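Local coordinates for protein beta-galactoside alpha-2,6-sialyltransferase (PDB 2Z4T) that transfers sialic acid from a CMP-linked donor to galactose-containing acceptors such as lactose, forming an alpha-2,6 linkage, at residues Leu132-Lys137 and Asn226-Asp231; Ser336-Asp341 and Phe431-Met436. All coordinates share one frame; numbering follows the deposited sequence.

Interaction 1: Leu132-Lys137 and Asn226-Asp231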
loop_
_atom_site.group_PDB
_atom_site.type_symbol
_atom_site.label_atom_id
_atom_site.label_comp_id
_atom_site.label_asym_id
_atom_site.label_seq_id
_atom_site.Cartn_x
_atom_site.Cartn_y
_atom_site.Cartn_z
ATOM N N LEU A 132 -2.181 -1.580 -1.425
ATOM C CA LEU A 132 -2.805 -2.307 -2.516
ATOM C C LEU A 132 -2.635 -3.802 -2.342
ATOM O O LEU A 132 -3.596 -4.572 -2.512
ATOM C CB LEU A 132 -2.171 -1.952 -3.855
ATOM C CG LEU A 132 -3.035 -1.932 -5.127
ATOM C CD1 LEU A 132 -2.247 -2.271 -6.356
ATOM C CD2 LEU A 132 -4.308 -2.769 -5.071
ATOM N N MET A 133 -1.410 -4.220 -2.052
ATOM C CA MET A 133 -1.134 -5.628 -1.867
ATOM C C MET A 133 -1.897 -6.191 -0.652
ATOM O O MET A 133 -2.358 -7.320 -0.706
ATOM C CB MET A 133 0.374 -5.877 -1.754
ATOM C CG MET A 133 1.128 -5.641 -3.055
ATOM S SD MET A 133 2.826 -6.265 -3.025
ATOM C CE MET A 133 3.610 -5.221 -1.795
ATOM N N ASP A 134 -2.038 -5.396 0.420
ATOM C CA ASP A 134 -2.845 -5.785 1.591
ATOM C C ASP A 134 -4.329 -5.978 1.265
ATOM O O ASP A 134 -4.979 -6.863 1.833
ATOM C CB ASP A 134 -2.718 -4.764 2.710
ATOM C CG ASP A 134 -1.330 -4.736 3.326
ATOM O OD1 ASP A 134 -0.516 -5.688 3.131
ATOM O OD2 ASP A 134 -1.045 -3.746 4.011
ATOM N N ILE A 135 -4.848 -5.157 0.347
ATOM C CA ILE A 135 -6.255 -5.164 0.014
ATOM C C ILE A 135 -6.566 -6.426 -0.761
ATOM O O ILE A 135 -7.515 -7.145 -0.422
ATOM C CB ILE A 135 -6.630 -3.927 -0.816
ATOM C CG1 ILE A 135 -6.700 -2.692 0.083
ATOM C CG2 ILE A 135 -7.928 -4.145 -1.616
ATOM C CD1 ILE A 135 -6.694 -1.347 -0.671
ATOM N N ILE A 136 -5.778 -6.695 -1.798
ATOM C CA ILE A 136 -5.953 -7.885 -2.595
ATOM C C ILE A 136 -5.893 -9.176 -1.737
ATOM O O ILE A 136 -6.765 -10.035 -1.850
ATOM C CB ILE A 136 -4.951 -7.923 -3.783
ATOM C CG1 ILE A 136 -5.186 -6.694 -4.668
ATOM C CG2 ILE A 136 -5.127 -9.221 -4.593
ATOM C CD1 ILE A 136 -4.298 -6.590 -5.832
ATOM N N LYS A 137 -4.905 -9.289 -0.852
ATOM C CA LYS A 137 -4.846 -10.423 0.071
ATOM C C LYS A 137 -6.104 -10.503 0.963
ATOM O O LYS A 137 -6.652 -11.585 1.202
ATOM C CB LYS A 137 -3.580 -10.359 0.927
ATOM C CG LYS A 137 -3.450 -11.532 1.868
ATOM C CD LYS A 137 -2.108 -11.607 2.525
ATOM C CE LYS A 137 -2.168 -12.535 3.740
ATOM N NZ LYS A 137 -0.944 -12.410 4.603
ATOM N N ASN A 226 -6.038 -3.015 14.468
ATOM C CA ASN A 226 -4.657 -2.833 13.978
ATOM C C ASN A 226 -4.453 -1.504 13.256
ATOM O O ASN A 226 -5.349 -1.015 12.537
ATOM C CB ASN A 226 -4.226 -3.989 13.040
ATOM C CG ASN A 226 -2.771 -3.855 12.563
ATOM O OD1 ASN A 226 -1.827 -4.105 13.330
ATOM N ND2 ASN A 226 -2.584 -3.447 11.298
ATOM N N ILE A 227 -3.266 -0.933 13.452
ATOM C CA ILE A 227 -2.790 0.174 12.635
ATOM C C ILE A 227 -1.496 -0.250 11.957
ATOM O O ILE A 227 -0.529 -0.643 12.618
ATOM C CB ILE A 227 -2.576 1.474 13.452
ATOM C CG1 ILE A 227 -3.824 1.785 14.298
ATOM C CG2 ILE A 227 -2.210 2.621 12.525
ATOM C CD1 ILE A 227 -3.725 3.030 15.137
ATOM N N ASP A 228 -1.505 -0.199 10.626
ATOM C CA ASP A 228 -0.315 -0.457 9.811
ATOM C C ASP A 228 0.327 0.852 9.406
ATOM O O ASP A 228 -0.354 1.767 8.932
ATOM C CB ASP A 228 -0.692 -1.213 8.542
ATOM C CG ASP A 228 -0.831 -2.702 8.762
ATOM O OD1 ASP A 228 -0.168 -3.239 9.683
ATOM O OD2 ASP A 228 -1.602 -3.341 7.982
ATOM N N LEU A 229 1.637 0.933 9.571
ATOM C CA LEU A 229 2.386 2.096 9.124
ATOM C C LEU A 229 3.435 1.700 8.070
ATOM O O LEU A 229 4.321 0.865 8.333
ATOM C CB LEU A 229 3.000 2.814 10.329
ATOM C CG LEU A 229 1.819 3.122 11.265
ATOM C CD1 LEU A 229 2.056 2.700 12.714
ATOM C CD2 LEU A 229 1.253 4.546 11.113
ATOM N N TYR A 230 3.300 2.271 6.877
ATOM C CA TYR A 230 4.198 1.989 5.774
ATOM C C TYR A 230 4.904 3.284 5.465
ATOM O O TYR A 230 4.240 4.318 5.327
ATOM C CB TYR A 230 3.424 1.503 4.535
ATOM C CG TYR A 230 2.834 0.117 4.658
ATOM C CD1 TYR A 230 1.469 -0.069 4.890
ATOM C CD2 TYR A 230 3.642 -1.015 4.551
ATOM C CE1 TYR A 230 0.908 -1.364 5.030
ATOM C CE2 TYR A 230 3.101 -2.320 4.667
ATOM C CZ TYR A 230 1.737 -2.475 4.911
ATOM O OH TYR A 230 1.219 -3.747 5.017
ATOM N N ASP A 231 6.238 3.230 5.373
ATOM C CA ASP A 231 7.079 4.407 5.109
ATOM C C ASP A 231 6.773 5.077 3.776
ATOM O O ASP A 231 6.645 4.413 2.755
ATOM C CB ASP A 231 8.565 4.033 5.093
ATOM C CG ASP A 231 9.099 3.672 6.460
ATOM O OD1 ASP A 231 8.514 4.152 7.451
ATOM O OD2 ASP A 231 10.092 2.903 6.537
HETATM O O HOH W 1 -2.542 -1.900 5.272
#

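Interaction 2: Ser336-Asp341 and Phe431-Met436. With C5P (cytidine-5'-monophosphate), chain C.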
loop_
_atom_site.group_PDB
_atom_site.type_symbol
_atom_site.label_atom_id
_atom_site.label_comp_id
_atom_site.label_asym_id
_atom_site.label_seq_id
_atom_site.Cartn_x
_atom_site.Cartn_y
_atom_site.Cartn_z
ATOM N N SER A 336 -2.986 -5.095 -13.214
ATOM C CA SER A 336 -3.994 -4.331 -13.863
ATOM C C SER A 336 -4.278 -3.047 -13.074
ATOM O O SER A 336 -4.383 -1.975 -13.657
ATOM C CB SER A 336 -5.225 -5.205 -13.986
ATOM O OG SER A 336 -6.282 -4.446 -14.473
ATOM N N ILE A 337 -4.366 -3.142 -11.753
ATOM C CA ILE A 337 -4.555 -1.947 -10.944
ATOM C C ILE A 337 -3.352 -0.989 -10.959
ATOM O O ILE A 337 -3.542 0.222 -10.991
ATOM C CB ILE A 337 -4.999 -2.268 -9.501
ATOM C CG1 ILE A 337 -6.377 -2.953 -9.533
ATOM C CG2 ILE A 337 -5.067 -0.968 -8.675
ATOM C CD1 ILE A 337 -6.876 -3.471 -8.190
ATOM N N VAL A 338 -2.129 -1.521 -10.929
ATOM C CA VAL A 338 -0.938 -0.670 -11.053
ATOM C C VAL A 338 -0.625 -0.240 -12.516
ATOM O O VAL A 338 0.296 0.533 -12.745
ATOM C CB VAL A 338 0.338 -1.280 -10.351
ATOM C CG1 VAL A 338 -0.009 -1.847 -8.963
ATOM C CG2 VAL A 338 0.996 -2.355 -11.234
ATOM N N ASN A 339 -1.415 -0.728 -13.475
ATOM C CA ASN A 339 -1.217 -0.479 -14.921
ATOM C C ASN A 339 0.118 -0.940 -15.512
ATOM O O ASN A 339 0.686 -0.296 -16.401
ATOM C CB ASN A 339 -1.546 0.968 -15.328
ATOM C CG ASN A 339 -2.959 1.390 -14.918
ATOM O OD1 ASN A 339 -3.890 0.594 -14.966
ATOM N ND2 ASN A 339 -3.112 2.642 -14.492
ATOM N N PHE A 340 0.600 -2.075 -15.021
ATOM C CA PHE A 340 1.781 -2.693 -15.596
ATOM C C PHE A 340 1.426 -3.770 -16.626
ATOM O O PHE A 340 0.891 -4.833 -16.297
ATOM C CB PHE A 340 2.713 -3.252 -14.512
ATOM C CG PHE A 340 3.991 -3.852 -15.060
ATOM C CD1 PHE A 340 4.638 -3.277 -16.160
ATOM C CD2 PHE A 340 4.553 -4.976 -14.469
ATOM C CE1 PHE A 340 5.815 -3.816 -16.658
ATOM C CE2 PHE A 340 5.727 -5.521 -14.968
ATOM C CZ PHE A 340 6.359 -4.935 -16.076
ATOM N N ASP A 341 1.711 -3.476 -17.880
ATOM C CA ASP A 341 1.584 -4.472 -18.922
ATOM C C ASP A 341 2.947 -5.169 -19.100
ATOM O O ASP A 341 3.839 -4.687 -19.805
ATOM C CB ASP A 341 1.101 -3.808 -20.209
ATOM C CG ASP A 341 0.873 -4.802 -21.343
ATOM O OD1 ASP A 341 1.051 -6.045 -21.168
ATOM O OD2 ASP A 341 0.514 -4.310 -22.428
ATOM N N PHE A 431 8.526 1.120 -9.217
ATOM C CA PHE A 431 9.577 0.331 -9.812
ATOM C C PHE A 431 9.684 -1.027 -9.138
ATOM O O PHE A 431 10.103 -2.022 -9.758
ATOM C CB PHE A 431 10.908 1.087 -9.755
ATOM C CG PHE A 431 12.016 0.428 -10.512
ATOM C CD1 PHE A 431 11.969 0.328 -11.895
ATOM C CD2 PHE A 431 13.111 -0.085 -9.848
ATOM C CE1 PHE A 431 13.024 -0.284 -12.624
ATOM C CE2 PHE A 431 14.160 -0.674 -10.535
ATOM C CZ PHE A 431 14.123 -0.783 -11.926
ATOM N N GLU A 432 9.315 -1.093 -7.864
ATOM C CA GLU A 432 9.455 -2.389 -7.234
ATOM C C GLU A 432 8.499 -3.463 -7.771
ATOM O O GLU A 432 8.766 -4.656 -7.614
ATOM C CB GLU A 432 9.686 -2.367 -5.703
ATOM C CG GLU A 432 9.068 -1.299 -4.875
ATOM C CD GLU A 432 9.619 0.093 -5.030
ATOM O OE1 GLU A 432 10.645 0.464 -4.446
ATOM O OE2 GLU A 432 8.925 0.877 -5.668
ATOM N N VAL A 433 7.460 -3.071 -8.513
ATOM C CA VAL A 433 6.672 -4.098 -9.155
ATOM C C VAL A 433 7.470 -4.794 -10.253
ATOM O O VAL A 433 7.273 -5.999 -10.498
ATOM C CB VAL A 433 5.227 -3.672 -9.588
ATOM C CG1 VAL A 433 4.728 -2.452 -8.826
ATOM C CG2 VAL A 433 5.082 -3.523 -11.068
ATOM N N LEU A 434 8.414 -4.078 -10.870
ATOM C CA LEU A 434 9.298 -4.740 -11.832
ATOM C C LEU A 434 10.209 -5.740 -11.134
ATOM O O LEU A 434 10.526 -6.785 -11.694
ATOM C CB LEU A 434 10.131 -3.768 -12.685
ATOM C CG LEU A 434 9.540 -2.638 -13.536
ATOM C CD1 LEU A 434 10.226 -2.674 -14.856
ATOM C CD2 LEU A 434 8.022 -2.666 -13.737
ATOM N N MET A 435 10.634 -5.418 -9.922
ATOM C CA MET A 435 11.387 -6.375 -9.121
ATOM C C MET A 435 10.546 -7.610 -8.806
ATOM O O MET A 435 11.015 -8.724 -8.996
ATOM C CB MET A 435 11.879 -5.752 -7.820
ATOM C CG MET A 435 12.797 -6.661 -7.004
ATOM S SD MET A 435 13.100 -5.952 -5.359
ATOM C CE MET A 435 11.426 -6.050 -4.695
ATOM N N MET A 436 9.316 -7.395 -8.339
ATOM C CA MET A 436 8.421 -8.471 -7.910
ATOM C C MET A 436 7.964 -9.341 -9.061
ATOM O O MET A 436 7.664 -10.519 -8.849
ATOM C CB MET A 436 7.192 -7.917 -7.186
ATOM C CG MET A 436 7.526 -7.224 -5.868
ATOM S SD MET A 436 6.075 -6.914 -4.888
ATOM C CE MET A 436 5.344 -5.521 -5.744
HETATM O O3P C5P C . 12.184 8.632 -5.454
HETATM P P C5P C . 11.419 8.403 -4.204
HETATM O O1P C5P C . 10.371 9.501 -4.094
HETATM O O2P C5P C . 12.312 8.120 -3.013
HETATM O "O5'" C5P C . 10.671 7.027 -4.421
HETATM C "C5'" C5P C . 9.598 6.611 -3.605
HETATM C "C4'" C5P C . 8.917 5.489 -4.388
HETATM O "O4'" C5P C . 8.425 5.996 -5.637
HETATM C "C3'" C5P C . 9.861 4.373 -4.799
HETATM O "O3'" C5P C . 9.964 3.344 -3.822
HETATM C "C2'" C5P C . 9.164 3.820 -6.011
HETATM O "O2'" C5P C . 8.002 3.082 -5.627
HETATM C "C1'" C5P C . 8.593 5.028 -6.680
HETATM N N1 C5P C . 9.490 5.489 -7.737
HETATM C C2 C5P C . 9.458 4.839 -9.002
HETATM N N3 C5P C . 10.263 5.256 -10.012
HETATM C C4 C5P C . 11.121 6.296 -9.829
HETATM C C5 C5P C . 11.177 6.959 -8.585
HETATM C C6 C5P C . 10.334 6.535 -7.544
HETATM O O2 C5P C . 8.706 3.876 -9.207
HETATM N N4 C5P C . 11.902 6.690 -10.867
#

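Interaction 1: Leu132-Lys137 and Asn226-Asp231
D134 reaches out from helix 126-141 and meets Y230 and D228 of strand 222-230, fixing a helix to the parallel sheet of the N-terminal Rossmann-like half of a GT-B fold. The touching area is small, built round the carboxylate of D134 and the hydroxyl and ring edge of Y230, with D134 giving rather more than half. Its CG lies anti to its own carbonyl carbon (chi1 -68°), which carries the carboxylate out to the strand. There OD2 accepts a hydrogen bond from Y230 OH at 2.5 Å, a value short enough that its exact length is doubtful. OD2 arrives at the edge of the tyrosine ring, near its plane, while carboxylate and ring planes stand 43° apart. The ring is also stacked with H291 of the adjoining strand 288-292, so the phenol is held both through its hydroxyl and through its ring. D228 comes close without bonding directly: its OD2 is 4.0 Å from D134 OD2, two like charges. A water mediates, donating to D134 OD2 at 2.7 Å and to D228 OD2 at 3.2 Å, and would be expected to ease the repulsion. The other D228 oxygen is held within the strand, where N226 ND2 donates to OD1 at 2.9 Å; the donor sits above the carboxylate plane, yet OD1 lies almost in the amide plane of N226.

Interaction 2: Ser336-Asp341 and Phe431-Met436
F340 packs against V433 and L434 where the chain leaving helix 328-338 meets helix 431-436, a short helix of the nucleotide-binding half of the GT-B fold. A Schellman motif with N339 at positive phi lies at the C-terminal end of the first helix, and F340 follows in extended conformation just before D341, the N-cap of helix 342-349. From CB onward the phenylalanine passes from one partner to the other. F340 CB lies 4.2 Å from V433 CG2, with F340 CG also beside that methyl; CG is anti to the backbone N (chi1 -177°), and the ring slides past the valine in the opposite direction. F340 CD2 comes closest, 3.7 Å from V433 CG2, obliquely. Farther out the partner changes: F340 CZ, at the tip, is 3.7 Å from L434 CD2, and F340 CE1 and CE2 meet the same methyl. It sits over one face of the ring as a CH-pi contact, 3.8 Å from the centroid of F340 and 16° off the ring normal, the two side chains crossing at about a right angle. V338 adds its CG2, 4.3 Å from V433 CG2. L345 of helix 342-349 touches both F340 and L434. Elsewhere on helix 431-436 the partner is bound CMP: F431 N donates to cytosine O2 at 2.8 Å, E432 OE1 accepts from O3' at 3.0 Å, and OE2 from O2', the latter so short that its length is doubtful. No hydrogen bond crosses the two segments, so hydrocarbon packing joins them, while F431 and E432 serve nucleotide recognition.

Following the chain from the N terminus, interaction 1 opens on helix 126-141 and closes on strand 222-230, with 88 residues between its segments. Only then does interaction 2 open, at the end of helix 328-338, to close on helix 431-436 with 89 residues between. The two loops therefore run in series, neither nested nor crossed. In space their centres lie about 17 Å apart, and helix 126-141 bridges them: L132 CD1 packs on V338 CG1 at 3.5 Å, and M133 SD on M436 CE at 3.8 Å. Interaction 1 ties that helix to the N-terminal sheet, and interaction 2 joins the adjacent helix 328-338 to the CMP-binding half.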